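Local coordinates for alpha-1,2-mannosidase (Trichoderma reesei, PDB 1HCU), which probably trims alpha-1,2-linked mannose residues from N-linked high-mannose glycans, as a calcium-dependent glycosyl hydrolase of family 47, at residues A[345-358]-A[375-388]. Numbering follows the deposited sequence.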
loop_
_atom_site.group_PDB
_atom_site.type_symbol
_atom_site.label_atom_id
_atom_site.label_comp_id
_atom_site.label_asym_id
_atom_site.label_seq_id
_atom_site.Cartn_x
_atom_site.Cartn_y
_atom_site.Cartn_z
ATOM N N GLN A 345 5.188 -7.946 -20.553
ATOM C CA GLN A 345 5.341 -9.196 -21.289
ATOM C C GLN A 345 4.132 -10.131 -21.339
ATOM O O GLN A 345 4.168 -11.149 -22.041
ATOM C CB GLN A 345 6.587 -9.936 -20.791
ATOM C CG GLN A 345 7.843 -9.081 -20.924
ATOM C CD GLN A 345 9.121 -9.828 -20.594
ATOM O OE1 GLN A 345 9.704 -10.497 -21.452
ATOM N NE2 GLN A 345 9.562 -9.724 -19.338
ATOM N N THR A 346 3.058 -9.805 -20.623
ATOM C CA THR A 346 1.873 -10.656 -20.681
ATOM C C THR A 346 1.065 -10.248 -21.913
ATOM O O THR A 346 1.369 -9.241 -22.558
ATOM C CB THR A 346 0.965 -10.506 -19.433
ATOM O OG1 THR A 346 0.438 -9.173 -19.378
ATOM C CG2 THR A 346 1.754 -10.800 -18.158
ATOM N N ALA A 347 0.035 -11.021 -22.233
ATOM C CA ALA A 347 -0.797 -10.716 -23.386
ATOM C C ALA A 347 -1.632 -9.466 -23.124
ATOM O O ALA A 347 -1.862 -8.668 -24.028
ATOM C CB ALA A 347 -1.700 -11.906 -23.716
ATOM N N SER A 348 -2.075 -9.275 -21.886
ATOM C CA SER A 348 -2.879 -8.095 -21.583
ATOM C C SER A 348 -2.025 -6.859 -21.270
ATOM O O SER A 348 -2.530 -5.733 -21.268
ATOM C CB SER A 348 -3.805 -8.367 -20.397
ATOM O OG SER A 348 -3.054 -8.566 -19.212
ATOM N N GLY A 349 -0.738 -7.067 -21.014
ATOM C CA GLY A 349 0.113 -5.946 -20.674
ATOM C C GLY A 349 -0.050 -5.592 -19.200
ATOM O O GLY A 349 0.419 -4.550 -18.754
ATOM N N ILE A 350 -0.714 -6.466 -18.445
ATOM C CA ILE A 350 -0.938 -6.269 -17.013
ATOM C C ILE A 350 -0.186 -7.349 -16.224
ATOM O O ILE A 350 -0.182 -8.517 -16.619
ATOM C CB ILE A 350 -2.459 -6.341 -16.671
ATOM C CG1 ILE A 350 -3.201 -5.219 -17.411
ATOM C CG2 ILE A 350 -2.677 -6.223 -15.156
ATOM C CD1 ILE A 350 -4.718 -5.295 -17.322
ATOM N N GLY A 351 0.440 -6.961 -15.113
ATOM C CA GLY A 351 1.200 -7.910 -14.309
ATOM C C GLY A 351 0.373 -8.929 -13.536
ATOM O O GLY A 351 -0.738 -8.628 -13.107
ATOM N N PRO A 352 0.895 -10.152 -13.339
ATOM C CA PRO A 352 0.202 -11.221 -12.612
ATOM C C PRO A 352 0.222 -11.006 -11.101
ATOM O O PRO A 352 1.044 -10.256 -10.588
ATOM C CB PRO A 352 0.973 -12.471 -13.025
ATOM C CG PRO A 352 2.374 -11.956 -13.159
ATOM C CD PRO A 352 2.185 -10.629 -13.875
ATOM N N GLU A 353 -0.694 -11.668 -10.405
ATOM C CA GLU A 353 -0.807 -11.569 -8.952
ATOM C C GLU A 353 0.364 -12.295 -8.305
ATOM O O GLU A 353 0.930 -11.846 -7.303
ATOM C CB GLU A 353 -2.116 -12.210 -8.508
ATOM C CG GLU A 353 -2.929 -11.349 -7.589
ATOM C CD GLU A 353 -2.419 -11.396 -6.190
ATOM O OE1 GLU A 353 -1.952 -12.481 -5.798
ATOM O OE2 GLU A 353 -2.496 -10.378 -5.481
ATOM N N GLY A 354 0.714 -13.427 -8.899
ATOM C CA GLY A 354 1.819 -14.218 -8.412
ATOM C C GLY A 354 2.564 -14.809 -9.591
ATOM O O GLY A 354 1.940 -15.234 -10.565
ATOM N N PHE A 355 3.892 -14.820 -9.511
ATOM C CA PHE A 355 4.723 -15.374 -10.568
ATOM C C PHE A 355 5.976 -15.994 -9.963
ATOM O O PHE A 355 6.326 -15.711 -8.816
ATOM C CB PHE A 355 5.100 -14.293 -11.601
ATOM C CG PHE A 355 5.960 -13.182 -11.047
ATOM C CD1 PHE A 355 7.348 -13.278 -11.051
ATOM C CD2 PHE A 355 5.370 -12.037 -10.514
ATOM C CE1 PHE A 355 8.140 -12.250 -10.537
ATOM C CE2 PHE A 355 6.155 -11.003 -9.996
ATOM C CZ PHE A 355 7.542 -11.110 -10.009
ATOM N N ALA A 356 6.648 -16.843 -10.737
ATOM C CA ALA A 356 7.852 -17.509 -10.249
ATOM C C ALA A 356 8.914 -17.704 -11.336
ATOM O O ALA A 356 8.656 -17.507 -12.521
ATOM C CB ALA A 356 7.476 -18.854 -9.633
ATOM N N TRP A 357 10.112 -18.095 -10.926
ATOM C CA TRP A 357 11.189 -18.291 -11.882
ATOM C C TRP A 357 12.191 -19.297 -11.336
ATOM O O TRP A 357 11.951 -19.926 -10.305
ATOM C CB TRP A 357 11.872 -16.948 -12.166
ATOM C CG TRP A 357 12.484 -16.310 -10.945
ATOM C CD1 TRP A 357 13.796 -16.344 -10.573
ATOM C CD2 TRP A 357 11.795 -15.586 -9.913
ATOM N NE1 TRP A 357 13.969 -15.692 -9.376
ATOM C CE2 TRP A 357 12.758 -15.217 -8.948
ATOM C CE3 TRP A 357 10.458 -15.215 -9.708
ATOM C CZ2 TRP A 357 12.427 -14.495 -7.794
ATOM C CZ3 TRP A 357 10.129 -14.495 -8.553
ATOM C CH2 TRP A 357 11.109 -14.145 -7.616
ATOM N N VAL A 358 13.300 -19.465 -12.042
ATOM C CA VAL A 358 14.346 -20.373 -11.603
ATOM C C VAL A 358 15.526 -19.489 -11.210
ATOM O O VAL A 358 16.021 -18.712 -12.031
ATOM C CB VAL A 358 14.780 -21.329 -12.735
ATOM C CG1 VAL A 358 15.845 -22.280 -12.223
ATOM C CG2 VAL A 358 13.581 -22.120 -13.254
ATOM N N PHE A 375 7.011 -19.417 -22.775
ATOM C CA PHE A 375 6.844 -18.078 -22.225
ATOM C C PHE A 375 7.985 -17.741 -21.262
ATOM O O PHE A 375 8.554 -16.658 -21.335
ATOM C CB PHE A 375 5.474 -17.937 -21.534
ATOM C CG PHE A 375 5.237 -16.575 -20.941
ATOM C CD1 PHE A 375 5.545 -16.323 -19.614
ATOM C CD2 PHE A 375 4.763 -15.528 -21.727
ATOM C CE1 PHE A 375 5.393 -15.045 -19.065
ATOM C CE2 PHE A 375 4.606 -14.243 -21.192
ATOM C CZ PHE A 375 4.925 -14.003 -19.852
ATOM N N TYR A 376 8.345 -18.673 -20.385
ATOM C CA TYR A 376 9.426 -18.426 -19.431
ATOM C C TYR A 376 10.767 -18.161 -20.120
ATOM O O TYR A 376 11.522 -17.302 -19.696
ATOM C CB TYR A 376 9.577 -19.610 -18.457
ATOM C CG TYR A 376 10.757 -19.472 -17.505
ATOM C CD1 TYR A 376 10.862 -18.375 -16.634
ATOM C CD2 TYR A 376 11.777 -20.431 -17.484
ATOM C CE1 TYR A 376 11.966 -18.244 -15.767
ATOM C CE2 TYR A 376 12.873 -20.313 -16.626
ATOM C CZ TYR A 376 12.965 -19.222 -15.778
ATOM O OH TYR A 376 14.071 -19.098 -14.966
ATOM N N SER A 377 11.060 -18.902 -21.182
ATOM C CA SER A 377 12.315 -18.727 -21.895
ATOM C C SER A 377 12.584 -17.289 -22.320
ATOM O O SER A 377 13.697 -16.801 -22.170
ATOM C CB SER A 377 12.360 -19.643 -23.122
ATOM O OG SER A 377 12.461 -21.000 -22.726
ATOM N N SER A 378 11.570 -16.611 -22.846
ATOM C CA SER A 378 11.760 -15.233 -23.281
ATOM C C SER A 378 11.306 -14.172 -22.275
ATOM O O SER A 378 11.850 -13.072 -22.262
ATOM C CB SER A 378 11.056 -15.001 -24.619
ATOM O OG SER A 378 9.649 -15.123 -24.496
ATOM N N ALA A 379 10.329 -14.495 -21.430
ATOM C CA ALA A 379 9.825 -13.529 -20.459
ATOM C C ALA A 379 10.626 -13.476 -19.161
ATOM O O ALA A 379 10.756 -12.414 -18.550
ATOM C CB ALA A 379 8.374 -13.819 -20.147
ATOM N N GLY A 380 11.148 -14.617 -18.726
ATOM C CA GLY A 380 11.926 -14.636 -17.504
ATOM C C GLY A 380 11.124 -14.973 -16.258
ATOM O O GLY A 380 11.625 -14.835 -15.143
ATOM N N PHE A 381 9.881 -15.415 -16.433
ATOM C CA PHE A 381 9.038 -15.783 -15.296
ATOM C C PHE A 381 7.799 -16.516 -15.794
ATOM O O PHE A 381 7.488 -16.480 -16.982
ATOM C CB PHE A 381 8.614 -14.515 -14.527
ATOM C CG PHE A 381 7.600 -13.652 -15.264
ATOM C CD1 PHE A 381 6.231 -13.840 -15.072
ATOM C CD2 PHE A 381 8.017 -12.669 -16.158
ATOM C CE1 PHE A 381 5.287 -13.056 -15.762
ATOM C CE2 PHE A 381 7.092 -11.884 -16.853
ATOM C CZ PHE A 381 5.721 -12.077 -16.656
ATOM N N TRP A 382 7.113 -17.217 -14.903
ATOM C CA TRP A 382 5.865 -17.856 -15.290
ATOM C C TRP A 382 4.825 -17.457 -14.253
ATOM O O TRP A 382 5.163 -17.091 -13.125
ATOM C CB TRP A 382 6.008 -19.377 -15.417
ATOM C CG TRP A 382 6.310 -20.118 -14.183
ATOM C CD1 TRP A 382 5.416 -20.592 -13.268
ATOM C CD2 TRP A 382 7.600 -20.552 -13.750
ATOM N NE1 TRP A 382 6.068 -21.304 -12.293
ATOM C CE2 TRP A 382 7.411 -21.298 -12.560
ATOM C CE3 TRP A 382 8.899 -20.388 -14.252
ATOM C CZ2 TRP A 382 8.472 -21.880 -11.863
ATOM C CZ3 TRP A 382 9.958 -20.966 -13.562
ATOM C CH2 TRP A 382 9.736 -21.706 -12.377
ATOM N N VAL A 383 3.561 -17.498 -14.648
ATOM C CA VAL A 383 2.467 -17.096 -13.774
ATOM C C VAL A 383 1.955 -18.213 -12.890
ATOM O O VAL A 383 1.739 -19.328 -13.353
ATOM C CB VAL A 383 1.276 -16.565 -14.597
ATOM C CG1 VAL A 383 0.222 -15.971 -13.671
ATOM C CG2 VAL A 383 1.762 -15.538 -15.605
ATOM N N THR A 384 1.749 -17.889 -11.617
ATOM C CA THR A 384 1.235 -18.840 -10.642
ATOM C C THR A 384 -0.159 -18.388 -10.184
ATOM O O THR A 384 -0.984 -19.202 -9.771
ATOM C CB THR A 384 2.170 -18.948 -9.407
ATOM O OG1 THR A 384 2.354 -17.653 -8.833
ATOM C CG2 THR A 384 3.535 -19.516 -9.803
ATOM N N ALA A 385 -0.407 -17.081 -10.266
ATOM C CA ALA A 385 -1.689 -16.492 -9.880
ATOM C C ALA A 385 -1.969 -15.446 -10.948
ATOM O O ALA A 385 -1.470 -14.323 -10.877
ATOM C CB ALA A 385 -1.584 -15.841 -8.512
ATOM N N PRO A 386 -2.785 -15.807 -11.947
ATOM C CA PRO A 386 -3.183 -14.984 -13.095
ATOM C C PRO A 386 -4.058 -13.756 -12.916
ATOM O O PRO A 386 -4.005 -12.841 -13.741
ATOM C CB PRO A 386 -3.829 -16.005 -14.030
ATOM C CG PRO A 386 -4.497 -16.942 -13.065
ATOM C CD PRO A 386 -3.452 -17.127 -11.988
ATOM N N TYR A 387 -4.862 -13.709 -11.862
ATOM C CA TYR A 387 -5.742 -12.559 -11.702
ATOM C C TYR A 387 -5.076 -11.235 -11.348
ATOM O O TYR A 387 -3.903 -11.178 -10.963
ATOM C CB TYR A 387 -6.844 -12.867 -10.681
ATOM C CG TYR A 387 -6.345 -13.361 -9.348
ATOM C CD1 TYR A 387 -6.074 -14.717 -9.134
ATOM C CD2 TYR A 387 -6.129 -12.472 -8.299
ATOM C CE1 TYR A 387 -5.596 -15.171 -7.897
ATOM C CE2 TYR A 387 -5.652 -12.914 -7.064
ATOM C CZ TYR A 387 -5.388 -14.257 -6.875
ATOM O OH TYR A 387 -4.896 -14.669 -5.666
ATOM N N TYR A 388 -5.854 -10.171 -11.514
ATOM C CA TYR A 388 -5.450 -8.803 -11.208
ATOM C C TYR A 388 -6.675 -8.110 -10.592
ATOM O O TYR A 388 -7.760 -8.087 -11.191
ATOM C CB TYR A 388 -5.020 -8.053 -12.478
ATOM C CG TYR A 388 -4.709 -6.589 -12.221
ATOM C CD1 TYR A 388 -3.608 -6.209 -11.450
ATOM C CD2 TYR A 388 -5.547 -5.585 -12.709
ATOM C CE1 TYR A 388 -3.354 -4.868 -11.171
ATOM C CE2 TYR A 388 -5.302 -4.241 -12.436
ATOM C CZ TYR A 388 -4.206 -3.889 -11.669
ATOM O OH TYR A 388 -3.960 -2.558 -11.403
HETATM O O HOH W 1 -2.236 -8.883 -10.530
#
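Ala356 and Trp382 form a hydrogen-bonded antiparallel pair at the edge of a sheet in this family 47 mannosidase, and a classic beta bulge interrupts the pairing where Thr384 and Ala385 both face Gly354. Thr384 N lies 2.9 Å and Ala385 N 3.0 Å from Gly354 O, both donating from the same face of its carbonyl plane. On the face of the sheet bearing Ala356, the indole of Trp382 folds back across the partner strand, its CG held between backbone N and carbonyl carbon (chi1 65°). Ala356 CB sits off-centre over the five-membered ring, and Ala356 O lies over the same ring system, 3.4 Å from Trp382 CD2, while Val358 CG2 meets the six-membered edge. On the face bearing Phe355 and Val383, the neighbouring loop residues Phe381 and Pro352 join them: the rings of Phe355 and Phe381 meet obliquely, with planes at 68°, and Phe381 CD1 rests against Phe355 CB; Pro352 CB packs on Val383 CG1, and Thr342 of helix 326-344 adds to this apolar layer. Strand 300-306 pairs with the far side of 354-356. Toward the active site, Glu353, the predicted proton donor, lays its CB over the face of the Tyr387 ring. Its OE2 forms a salt bridge with Arg391. Nearby, Ile350 CG2 stands over the face of Tyr388, 3.8 Å from the ring centroid, while a water donates to both Gly351 O and Tyr387 O. The extended Gln345 side chain reaches the last turn of helix 373-379, giving Ala379 O a weak bond from NE2, which also bonds Gly341 O. At the opposite end of the strand pair from Glu353, Val358 N donates to Tyr376 OH, 3.0 Å away and also bonded to Ser285 OG.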